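Local structure of MazG-related protein (Thermotoga maritima, 2YXH) at residues Q22-L27 and A66-D71; K91-W96 and E103-I108. The protein is of unproven function but binds magnesium and, by family, probably hydrolyses nucleoside triphosphates to monophosphates and pyrophosphate. The protein carries 1 engineered substitution. One frame throughout, in Å; residues are numbered along the deposited sequence.

Interaction 1. Residues Q22-L27 and A66-D71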
loop_
_atom_site.group_PDB
_atom_site.type_symbol
_atom_site.label_atom_id
_atom_site.label_comp_id
_atom_site.label_asym_id
_atom_site.label_seq_id
_atom_site.Cartn_x
_atom_site.Cartn_y
_atom_site.Cartn_z
ATOM N N GLN A 22 -1.177 -16.767 -8.107
ATOM C CA GLN A 22 -1.068 -16.244 -6.711
ATOM C C GLN A 22 -2.433 -16.042 -5.999
ATOM O O GLN A 22 -3.384 -15.485 -6.545
ATOM C CB GLN A 22 -0.212 -14.942 -6.612
ATOM C CG GLN A 22 1.021 -14.911 -7.481
ATOM C CD GLN A 22 1.842 -16.166 -7.361
ATOM O OE1 GLN A 22 2.334 -16.502 -6.245
ATOM N NE2 GLN A 22 2.002 -16.901 -8.496
ATOM N N SER A 23 -2.533 -16.491 -4.766
ATOM C CA SER A 23 -3.743 -16.224 -3.982
ATOM C C SER A 23 -3.484 -14.975 -3.135
ATOM O O SER A 23 -2.339 -14.575 -2.892
ATOM C CB SER A 23 -4.048 -17.397 -3.049
ATOM O OG SER A 23 -3.014 -17.462 -2.106
ATOM N N ILE A 24 -4.556 -14.356 -2.687
ATOM C CA ILE A 24 -4.468 -13.193 -1.792
ATOM C C ILE A 24 -3.633 -13.466 -0.570
ATOM O O ILE A 24 -2.810 -12.661 -0.163
ATOM C CB ILE A 24 -5.894 -12.594 -1.494
ATOM C CG1 ILE A 24 -5.808 -11.130 -1.075
ATOM C CG2 ILE A 24 -6.703 -13.435 -0.557
ATOM C CD1 ILE A 24 -7.160 -10.438 -1.163
ATOM N N GLU A 25 -3.809 -14.645 -0.016
ATOM C CA GLU A 25 -2.936 -15.174 1.028
ATOM C C GLU A 25 -1.472 -15.076 0.703
ATOM O O GLU A 25 -0.672 -14.575 1.471
ATOM C CB GLU A 25 -3.289 -16.634 1.293
ATOM C CG GLU A 25 -4.609 -16.782 2.125
ATOM C CD GLU A 25 -5.849 -17.226 1.315
ATOM O OE1 GLU A 25 -5.896 -17.093 0.072
ATOM O OE2 GLU A 25 -6.796 -17.751 1.969
ATOM N N THR A 26 -1.118 -15.535 -0.463
ATOM C CA THR A 26 0.272 -15.534 -0.849
ATOM C C THR A 26 0.763 -14.081 -0.989
ATOM O O THR A 26 1.898 -13.734 -0.631
ATOM C CB THR A 26 0.453 -16.284 -2.209
ATOM O OG1 THR A 26 0.129 -17.661 -2.044
ATOM C CG2 THR A 26 1.877 -16.261 -2.596
ATOM N N LEU A 27 -0.105 -13.244 -1.551
ATOM C CA LEU A 27 0.243 -11.882 -1.744
ATOM C C LEU A 27 0.361 -11.125 -0.419
ATOM O O LEU A 27 1.252 -10.256 -0.240
ATOM C CB LEU A 27 -0.755 -11.260 -2.690
ATOM C CG LEU A 27 -0.598 -11.930 -4.055
ATOM C CD1 LEU A 27 -1.774 -11.463 -5.113
ATOM C CD2 LEU A 27 0.865 -11.727 -4.529
ATOM N N ALA A 66 -5.545 -5.743 -5.978
ATOM C CA ALA A 66 -5.910 -6.407 -7.276
ATOM C C ALA A 66 -6.562 -7.788 -7.226
ATOM O O ALA A 66 -7.519 -8.091 -7.989
ATOM C CB ALA A 66 -4.710 -6.428 -8.263
ATOM N N VAL A 67 -6.065 -8.645 -6.316
ATOM C CA VAL A 67 -6.529 -9.973 -6.305
ATOM C C VAL A 67 -7.788 -10.056 -5.429
ATOM O O VAL A 67 -8.600 -10.970 -5.604
ATOM C CB VAL A 67 -5.434 -10.942 -5.729
ATOM C CG1 VAL A 67 -6.032 -12.335 -5.500
ATOM C CG2 VAL A 67 -4.156 -11.024 -6.733
ATOM N N ALA A 68 -7.918 -9.119 -4.476
ATOM C CA ALA A 68 -9.180 -8.895 -3.747
ATOM C C ALA A 68 -10.280 -8.559 -4.791
ATOM O O ALA A 68 -11.401 -9.037 -4.667
ATOM C CB ALA A 68 -9.048 -7.807 -2.759
ATOM N N GLN A 69 -9.975 -7.757 -5.807
ATOM C CA GLN A 69 -10.922 -7.532 -6.897
ATOM C C GLN A 69 -11.106 -8.805 -7.742
ATOM O O GLN A 69 -12.218 -9.150 -8.096
ATOM C CB GLN A 69 -10.455 -6.415 -7.821
ATOM C CG GLN A 69 -11.346 -6.194 -9.013
ATOM C CD GLN A 69 -10.722 -5.203 -10.124
ATOM O OE1 GLN A 69 -9.755 -5.522 -10.869
ATOM N NE2 GLN A 69 -11.309 -4.049 -10.213
ATOM N N ARG A 70 -10.008 -9.465 -8.093
ATOM C CA ARG A 70 -10.045 -10.611 -8.970
ATOM C C ARG A 70 -10.929 -11.737 -8.409
ATOM O O ARG A 70 -11.844 -12.289 -9.076
ATOM C CB ARG A 70 -8.624 -11.193 -9.108
ATOM C CG ARG A 70 -8.531 -12.100 -10.305
ATOM C CD ARG A 70 -7.238 -12.864 -10.300
ATOM N NE ARG A 70 -7.013 -13.727 -9.106
ATOM C CZ ARG A 70 -5.820 -14.130 -8.747
ATOM N NH1 ARG A 70 -4.741 -13.733 -9.472
ATOM N NH2 ARG A 70 -5.706 -14.898 -7.674
ATOM N N ASP A 71 -10.573 -12.104 -7.197
ATOM C CA ASP A 71 -11.160 -13.227 -6.524
ATOM C C ASP A 71 -12.438 -12.926 -5.699
ATOM O O ASP A 71 -13.181 -13.830 -5.447
ATOM C CB ASP A 71 -10.125 -13.909 -5.646
ATOM C CG ASP A 71 -9.061 -14.633 -6.483
ATOM O OD1 ASP A 71 -9.125 -14.599 -7.725
ATOM O OD2 ASP A 71 -8.126 -15.205 -5.888
HETATM O O HOH W 1 -7.106 -15.258 -3.566
#

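Interaction 2. Residues K91-W96 and E103-I108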
loop_
_atom_site.group_PDB
_atom_site.type_symbol
_atom_site.label_atom_id
_atom_site.label_comp_id
_atom_site.label_asym_id
_atom_site.label_seq_id
_atom_site.Cartn_x
_atom_site.Cartn_y
_atom_site.Cartn_z
ATOM N N LYS A 91 -11.271 11.752 12.267
ATOM C CA LYS A 91 -10.229 12.722 12.518
ATOM C C LYS A 91 -10.721 13.947 11.880
ATOM O O LYS A 91 -10.174 14.369 10.908
ATOM C CB LYS A 91 -8.906 12.259 11.892
ATOM C CG LYS A 91 -8.350 10.940 12.506
ATOM C CD LYS A 91 -7.055 10.516 11.778
ATOM C CE LYS A 91 -5.814 10.421 12.701
ATOM N NZ LYS A 91 -4.505 10.759 11.962
ATOM N N PRO A 92 -11.827 14.534 12.397
ATOM C CA PRO A 92 -12.385 15.707 11.626
ATOM C C PRO A 92 -11.498 16.907 11.585
ATOM O O PRO A 92 -11.669 17.806 10.727
ATOM C CB PRO A 92 -13.646 16.118 12.447
ATOM C CG PRO A 92 -13.422 15.470 13.792
ATOM C CD PRO A 92 -12.643 14.183 13.572
ATOM N N TRP A 93 -10.620 16.984 12.591
ATOM C CA TRP A 93 -9.629 18.112 12.632
ATOM C C TRP A 93 -8.746 18.260 11.363
ATOM O O TRP A 93 -8.156 19.300 11.169
ATOM C CB TRP A 93 -8.743 18.017 13.842
ATOM C CG TRP A 93 -7.949 16.716 13.941
ATOM C CD1 TRP A 93 -6.658 16.446 13.434
ATOM C CD2 TRP A 93 -8.354 15.520 14.639
ATOM N NE1 TRP A 93 -6.261 15.135 13.781
ATOM C CE2 TRP A 93 -7.295 14.548 14.487
ATOM C CE3 TRP A 93 -9.515 15.153 15.351
ATOM C CZ2 TRP A 93 -7.385 13.285 15.052
ATOM C CZ3 TRP A 93 -9.581 13.844 15.921
ATOM C CH2 TRP A 93 -8.538 12.956 15.759
ATOM N N LEU A 94 -8.709 17.223 10.508
ATOM C CA LEU A 94 -7.950 17.244 9.251
ATOM C C LEU A 94 -8.491 18.308 8.325
ATOM O O LEU A 94 -7.829 18.778 7.384
ATOM C CB LEU A 94 -8.008 15.859 8.574
ATOM C CG LEU A 94 -7.360 14.706 9.349
ATOM C CD1 LEU A 94 -7.424 13.414 8.542
ATOM C CD2 LEU A 94 -5.920 15.107 9.585
ATOM N N PHE A 95 -9.723 18.707 8.581
ATOM C CA PHE A 95 -10.414 19.652 7.685
ATOM C C PHE A 95 -10.685 20.957 8.388
ATOM O O PHE A 95 -11.556 21.700 7.955
ATOM C CB PHE A 95 -11.709 19.000 7.223
ATOM C CG PHE A 95 -11.479 17.703 6.522
ATOM C CD1 PHE A 95 -11.134 17.680 5.156
ATOM C CD2 PHE A 95 -11.522 16.500 7.225
ATOM C CE1 PHE A 95 -10.870 16.493 4.482
ATOM C CE2 PHE A 95 -11.261 15.304 6.553
ATOM C CZ PHE A 95 -10.933 15.309 5.176
ATOM N N TRP A 96 -9.969 21.215 9.485
ATOM C CA TRP A 96 -10.141 22.398 10.313
ATOM C C TRP A 96 -8.853 23.229 10.279
ATOM O O TRP A 96 -7.759 22.681 10.520
ATOM C CB TRP A 96 -10.375 22.004 11.766
ATOM C CG TRP A 96 -11.666 21.303 12.126
ATOM C CD1 TRP A 96 -12.793 21.145 11.343
ATOM C CD2 TRP A 96 -11.971 20.702 13.389
ATOM N NE1 TRP A 96 -13.738 20.452 12.046
ATOM C CE2 TRP A 96 -13.259 20.168 13.296
ATOM C CE3 TRP A 96 -11.237 20.501 14.574
ATOM C CZ2 TRP A 96 -13.865 19.488 14.351
ATOM C CZ3 TRP A 96 -11.837 19.830 15.633
ATOM C CH2 TRP A 96 -13.133 19.302 15.504
ATOM N N GLU A 103 -4.369 16.062 22.886
ATOM C CA GLU A 103 -5.440 15.674 23.873
ATOM C C GLU A 103 -6.855 16.008 23.320
ATOM O O GLU A 103 -7.817 15.231 23.404
ATOM C CB GLU A 103 -5.273 16.334 25.248
ATOM C CG GLU A 103 -6.596 17.033 25.682
ATOM C CD GLU A 103 -6.532 17.669 27.017
ATOM O OE1 GLU A 103 -7.606 18.112 27.477
ATOM O OE2 GLU A 103 -5.435 17.758 27.610
ATOM N N GLU A 104 -6.943 17.169 22.704
ATOM C CA GLU A 104 -8.166 17.486 22.078
ATOM C C GLU A 104 -8.527 16.376 21.019
ATOM O O GLU A 104 -9.616 15.742 21.094
ATOM C CB GLU A 104 -8.057 18.920 21.521
ATOM C CG GLU A 104 -7.930 20.008 22.652
ATOM C CD GLU A 104 -7.910 21.491 22.153
ATOM O OE1 GLU A 104 -7.501 21.820 20.980
ATOM O OE2 GLU A 104 -8.267 22.350 22.982
ATOM N N ALA A 105 -7.602 16.140 20.057
ATOM C CA ALA A 105 -7.696 15.121 18.997
ATOM C C ALA A 105 -8.092 13.776 19.548
ATOM O O ALA A 105 -9.024 13.115 19.016
ATOM C CB ALA A 105 -6.339 14.987 18.235
ATOM N N GLU A 106 -7.439 13.331 20.622
ATOM C CA GLU A 106 -7.856 12.026 21.099
ATOM C C GLU A 106 -9.291 11.994 21.658
ATOM O O GLU A 106 -10.013 11.027 21.428
ATOM C CB GLU A 106 -6.920 11.461 22.110
ATOM C CG GLU A 106 -6.628 12.334 23.265
ATOM C CD GLU A 106 -5.674 11.653 24.284
ATOM O OE1 GLU A 106 -6.100 10.570 24.844
ATOM O OE2 GLU A 106 -4.531 12.196 24.498
ATOM N N LYS A 107 -9.683 13.027 22.399
ATOM C CA LYS A 107 -10.997 13.056 23.034
ATOM C C LYS A 107 -11.994 12.946 21.913
ATOM O O LYS A 107 -12.938 12.153 21.998
ATOM C CB LYS A 107 -11.178 14.370 23.778
ATOM C CG LYS A 107 -10.499 14.417 25.098
ATOM C CD LYS A 107 -11.179 15.413 25.980
ATOM C CE LYS A 107 -10.141 16.132 26.855
ATOM N NZ LYS A 107 -10.733 17.340 27.610
ATOM N N ILE A 108 -11.764 13.677 20.809
ATOM C CA ILE A 108 -12.645 13.520 19.680
ATOM C C ILE A 108 -12.643 12.080 19.179
ATOM O O ILE A 108 -13.680 11.428 19.011
ATOM C CB ILE A 108 -12.255 14.441 18.561
ATOM C CG1 ILE A 108 -12.334 15.904 19.061
ATOM C CG2 ILE A 108 -13.116 14.112 17.316
ATOM C CD1 ILE A 108 -12.377 17.029 17.946
#

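Interaction 1. Residues Q22-L27 and A66-D71
Arg70 reaches across to the backbone of Gln22: its NH2 donates to Gln22 O over 2.6 Å, nearly straight at 165°, with the oxygen lying in the guanidinium plane. With CG anti to the backbone N (chi1 -163°) and the chain bent at chi3, Arg70 holds its guanidinium beside that oxygen. Next to this bond is apolar packing. Val67 CG1 sits over one face of the guanidinium, toward its rim, and also packs against Ile24 CB at 4.0 Å. CD1 of Ile24 packs on Ala68, 3.6 Å from Ala68 CB. Leu27 and Val67 cross at about a right angle, though their closest approach is too short in the model to be trusted. This is the start of helix 24-43 laid against the last turns of helix 47-72, two helices of the all-alpha MazG fold whose acidic residues hold magnesium; a bound magnesium ion lies about 8 Å from the Leu27 side chain. Asp71 fixes the rotation of the arginine group in a side-on salt bridge: NE meets Asp71 OD1 at 2.7 Å and NH2 meets Asp71 OD2 at 3.0 Å. The carboxylate is tilted against the guanidinium, OD1 being met from 44° above its plane. NH1 donates to Leu19 O, which brings all three guanidinium nitrogens into hydrogen bonds, and an alanine in place of Arg70 would probably leave Gln22 O and Leu19 O without these donors and Asp71 without its counter-charge. A water extends the network, accepting from Ile24 N at 2.8 Å and donating to Asp71 OD2. Ser23 is the N-cap residue there, its OG 3.1 Å from Thr26 OG1 in a hydrogen bond. The second subunit packs here too, its Val42 on Ile24 and its Ile54 on Ala68.

Interaction 2. Residues K91-W96 and E103-I108
Trp93 lays its six-membered ring against Ala105, whose CB stands 3.8 Å from the ring centroid and 11° off the normal, a CH-pi contact over the face. Chi1 of 58° puts CG between the backbone N and the carbonyl carbon, chi2 of 91° sets the turn of the ring, and Lys91 CA lies against its opposite face. At the ring's edge, Ile108 CB approaches Trp93 CZ3 at 3.8 Å. Ala105 O lies above the plane on the same side as Ala105 CB, near the rim and 3.2 Å from Trp93 CZ3. Ile108 CG2 meanwhile touches Pro92 CD at 3.8 Å, the two side chains sliding past each other in opposite directions. Pro92, Trp93 and Ala105 are buried here, with Ile100 and Trp109 also touching Trp93 and Cys16 of the second subunit packing on it. The outer side is thinner. Trp96, largely exposed, meets Ile108 tip to tip, CH2 to CD1 at 3.4 Å, and one face of its indole rests on Pro92 O and Trp93 CA of the 3-10 turn 92-94 that precedes it. What joins this turn to helix 102-113 is therefore apolar and aromatic packing, dependent on shape and burial.

Interactions 1 and 2 lie on opposite sides of the chain's centre, about 35 Å apart centre to centre, and share no helix. Interaction 1 joins helices 24-43 and 47-72, which carry the magnesium ligands; interaction 2 folds the C-terminal helix 102-113 back on the turn that follows helix 76-90, away from the annotated sites. Interaction 1 is partly buried, its centre about 14 Å from that of the chain; interaction 2 is largely buried although its centre lies about 23 Å out. Both touch the second subunit. Their chemistry differs: the hydrogen bond and water bridge that cross interaction 1 have no counterpart between 91-96 and 103-108, which meet through tryptophan, proline and aliphatic surfaces.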